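Local structure of mutual gliding-motility protein MglA (6H17) at residues T36-L47 against F56-L64. The protein binds and hydrolyses GTP as a small Ras-like GTPase of the Arf family, acting as an intracellular switch that sets the direction and speed of gliding in Myxococcus xanthus. Residues are numbered along the deposited sequence; the frame is centred on the assembly and turned at random.
Sequences TAAETKGKLISL and FFDFLPLSL
Ile45 and Phe59 exchange both backbone hydrogen bonds, each 2.9 Å from N to O, and Leu47 and Phe57, two residues on, form a second hydrogen-bonded pair, joining the two strands of an antiparallel beta hairpin. On the face carrying these four residues, CG1 of Ile45 runs alongside Phe59 CB at 3.8 Å. Leu47 sets its CB over one face of the Phe57 ring, 4.1 Å above the plane and offset toward the rim; the ring gets there because Phe57 CG sits between the backbone N and the carbonyl carbon (chi1 64°). On the opposite face, Leu44 CD1 lies 4.0 Å from Leu60 CB, and Leu44 packs on Gln30 and Tyr33 of helix 25-35. Beyond it the register slips by one residue: Pro61 CD lies against Lys43 O, Gly42 N donates to Pro61 O at 2.8 Å, and Ser63 N points almost straight at Thr40 O (179° at the hydrogen). Two waters extend this second join, one between Glu39 O and Ser63 OG (in one conformer), the other between Thr40 OG1 and Ser63 O. Further out, the extended Lys41 chain carries NZ back to Thr36 O at 3.1 Å and to Tyr33 O, tying the loop to the end of helix 25-35. Asp58, on the face opposite Phe59, hydrogen-bonds through OD2 to Thr26 and Thr78, its nearest side-chain atom about 4 Å from the bound magnesium ion. The cross-strand bonds close the hairpin, strand 52-62 connects it to strand 71-78, and Asp58 links it to the nucleotide site through two hydroxyls, consistent with second-shell positioning of Thr26.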
# COMPACT_ATOMS: atom_id res chain seq x y z
N THR A 36 -0.83 -3.24 -16.36
CA THR A 36 -0.63 -4.67 -16.15
C THR A 36 -1.30 -5.43 -17.28
O THR A 36 -2.37 -5.04 -17.76
CB THR A 36 -1.21 -5.09 -14.80
OG1 THR A 36 -0.41 -4.51 -13.77
CG2 THR A 36 -1.20 -6.59 -14.63
N ALA A 37 -0.68 -6.53 -17.69
CA ALA A 37 -1.24 -7.39 -18.72
C ALA A 37 -2.62 -7.89 -18.31
O ALA A 37 -2.86 -8.22 -17.15
CB ALA A 37 -0.30 -8.58 -18.93
N ALA A 38 -3.52 -7.98 -19.29
CA ALA A 38 -4.89 -8.38 -18.98
C ALA A 38 -4.95 -9.75 -18.33
O ALA A 38 -5.88 -10.03 -17.56
CB ALA A 38 -5.73 -8.35 -20.25
N GLU A 39 -3.98 -10.63 -18.62
CA GLU A 39 -4.04 -12.00 -18.13
C GLU A 39 -3.65 -12.16 -16.67
O GLU A 39 -3.87 -13.23 -16.10
CB GLU A 39 -3.12 -12.90 -18.97
CG GLU A 39 -3.64 -13.21 -20.36
CD GLU A 39 -3.56 -12.02 -21.28
OE1 GLU A 39 -2.61 -11.22 -21.13
OE2 GLU A 39 -4.44 -11.89 -22.16
N THR A 40 -3.04 -11.14 -16.06
CA THR A 40 -2.58 -11.24 -14.68
C THR A 40 -3.25 -10.23 -13.76
O THR A 40 -2.76 -10.01 -12.65
CB THR A 40 -1.06 -11.06 -14.59
OG1 THR A 40 -0.70 -9.74 -15.00
CG2 THR A 40 -0.33 -12.08 -15.46
N LYS A 41 -4.33 -9.60 -14.19
CA LYS A 41 -5.04 -8.65 -13.36
C LYS A 41 -6.53 -8.94 -13.39
O LYS A 41 -7.07 -9.42 -14.38
CB LYS A 41 -4.81 -7.21 -13.82
CG LYS A 41 -5.52 -6.86 -15.12
CD LYS A 41 -5.08 -5.53 -15.64
CE LYS A 41 -5.87 -5.12 -16.85
NZ LYS A 41 -5.29 -3.91 -17.47
N GLY A 42 -7.18 -8.63 -12.28
CA GLY A 42 -8.60 -8.44 -12.25
C GLY A 42 -8.95 -6.98 -12.46
O GLY A 42 -8.12 -6.17 -12.89
N LYS A 43 -10.18 -6.65 -12.13
CA LYS A 43 -10.71 -5.31 -12.35
C LYS A 43 -10.45 -4.40 -11.16
O LYS A 43 -10.67 -4.78 -10.00
CB LYS A 43 -12.21 -5.41 -12.59
CG LYS A 43 -12.84 -4.14 -13.07
CD LYS A 43 -14.31 -4.35 -13.39
CE LYS A 43 -14.97 -3.05 -13.78
NZ LYS A 43 -16.38 -3.30 -14.20
N LEU A 44 -9.99 -3.19 -11.44
CA LEU A 44 -9.87 -2.15 -10.42
C LEU A 44 -11.26 -1.59 -10.15
O LEU A 44 -11.94 -1.13 -11.08
CB LEU A 44 -8.93 -1.04 -10.89
CG LEU A 44 -8.88 0.21 -10.03
CD1 LEU A 44 -8.39 -0.09 -8.65
CD2 LEU A 44 -7.97 1.25 -10.70
N ILE A 45 -11.68 -1.63 -8.89
CA ILE A 45 -12.98 -1.13 -8.50
C ILE A 45 -12.86 -0.18 -7.32
O ILE A 45 -11.91 -0.23 -6.54
CB ILE A 45 -13.97 -2.27 -8.18
CG1 ILE A 45 -13.44 -3.09 -7.01
CG2 ILE A 45 -14.23 -3.13 -9.44
CD1 ILE A 45 -14.46 -4.07 -6.45
N SER A 46 -13.82 0.73 -7.24
CA SER A 46 -14.00 1.58 -6.08
C SER A 46 -15.12 1.02 -5.21
O SER A 46 -16.07 0.39 -5.71
CB SER A 46 -14.36 3.00 -6.51
OG SER A 46 -13.28 3.62 -7.17
N LEU A 47 -14.99 1.25 -3.92
CA LEU A 47 -15.99 0.83 -2.96
C LEU A 47 -16.29 1.95 -1.99
O LEU A 47 -15.41 2.74 -1.63
CB LEU A 47 -15.51 -0.40 -2.19
CG LEU A 47 -15.28 -1.63 -3.07
CD1 LEU A 47 -14.56 -2.69 -2.26
CD2 LEU A 47 -16.58 -2.17 -3.62
N PHE A 56 -14.52 6.91 -0.83
CA PHE A 56 -14.10 5.84 -1.72
C PHE A 56 -12.75 5.28 -1.33
O PHE A 56 -11.82 6.02 -0.97
CB PHE A 56 -13.96 6.33 -3.16
CG PHE A 56 -15.24 6.76 -3.80
CD1 PHE A 56 -16.20 5.82 -4.17
CD2 PHE A 56 -15.48 8.10 -4.06
CE1 PHE A 56 -17.38 6.23 -4.76
CE2 PHE A 56 -16.66 8.50 -4.66
CZ PHE A 56 -17.61 7.57 -5.01
N PHE A 57 -12.62 3.97 -1.44
CA PHE A 57 -11.31 3.34 -1.48
C PHE A 57 -11.34 2.28 -2.58
O PHE A 57 -12.39 1.96 -3.15
CB PHE A 57 -10.90 2.77 -0.13
CG PHE A 57 -11.78 1.67 0.36
CD1 PHE A 57 -11.44 0.36 0.12
CD2 PHE A 57 -12.95 1.95 1.04
CE1 PHE A 57 -12.24 -0.66 0.58
CE2 PHE A 57 -13.75 0.94 1.50
CZ PHE A 57 -13.41 -0.36 1.28
N ASP A 58 -10.17 1.74 -2.89
CA ASP A 58 -9.99 0.95 -4.09
C ASP A 58 -9.62 -0.48 -3.76
O ASP A 58 -9.05 -0.76 -2.71
CB ASP A 58 -8.84 1.53 -4.93
CG ASP A 58 -8.98 3.00 -5.14
OD1 ASP A 58 -9.87 3.40 -5.92
OD2 ASP A 58 -8.23 3.78 -4.48
N PHE A 59 -9.94 -1.37 -4.71
CA PHE A 59 -9.63 -2.79 -4.65
C PHE A 59 -9.16 -3.26 -6.03
O PHE A 59 -9.80 -2.95 -7.04
CB PHE A 59 -10.88 -3.59 -4.24
CG PHE A 59 -10.71 -5.09 -4.30
CD1 PHE A 59 -10.16 -5.78 -3.23
CD2 PHE A 59 -11.09 -5.82 -5.43
CE1 PHE A 59 -10.01 -7.17 -3.29
CE2 PHE A 59 -10.93 -7.22 -5.48
CZ PHE A 59 -10.40 -7.88 -4.41
N LEU A 60 -8.06 -4.01 -6.04
CA LEU A 60 -7.50 -4.51 -7.30
C LEU A 60 -6.83 -5.85 -7.07
O LEU A 60 -5.82 -5.92 -6.35
CB LEU A 60 -6.47 -3.53 -7.86
CG LEU A 60 -5.64 -4.00 -9.07
CD1 LEU A 60 -6.53 -4.37 -10.24
CD2 LEU A 60 -4.68 -2.90 -9.49
N PRO A 61 -7.34 -6.94 -7.66
CA PRO A 61 -6.67 -8.24 -7.54
C PRO A 61 -5.67 -8.47 -8.66
O PRO A 61 -5.90 -8.11 -9.81
CB PRO A 61 -7.83 -9.23 -7.64
CG PRO A 61 -8.89 -8.56 -8.39
CD PRO A 61 -8.66 -7.05 -8.31
N LEU A 62 -4.53 -9.09 -8.30
CA LEU A 62 -3.44 -9.29 -9.23
C LEU A 62 -2.76 -10.62 -8.99
O LEU A 62 -2.72 -11.12 -7.86
CB LEU A 62 -2.32 -8.24 -9.03
CG LEU A 62 -2.66 -6.78 -9.24
CD1 LEU A 62 -1.48 -5.90 -8.82
CD2 LEU A 62 -3.00 -6.51 -10.69
N SER A 63 -2.16 -11.15 -10.04
CA SER A 63 -1.23 -12.26 -9.95
C SER A 63 0.18 -11.70 -10.01
O SER A 63 0.53 -10.99 -10.96
CB SER A 63 -1.45 -13.26 -11.07
OG SER A 63 -2.76 -13.80 -11.03
N LEU A 64 0.99 -12.01 -9.01
CA LEU A 64 2.37 -11.57 -8.96
C LEU A 64 3.19 -12.87 -8.89
O LEU A 64 3.02 -13.73 -9.75
CB LEU A 64 2.58 -10.52 -7.88
CG LEU A 64 1.70 -9.25 -8.07
CD1 LEU A 64 1.66 -8.35 -6.86
CD2 LEU A 64 2.19 -8.46 -9.28
O HOH W 1 -3.39 -14.84 -13.64
O HOH W 2 0.01 -8.75 -12.29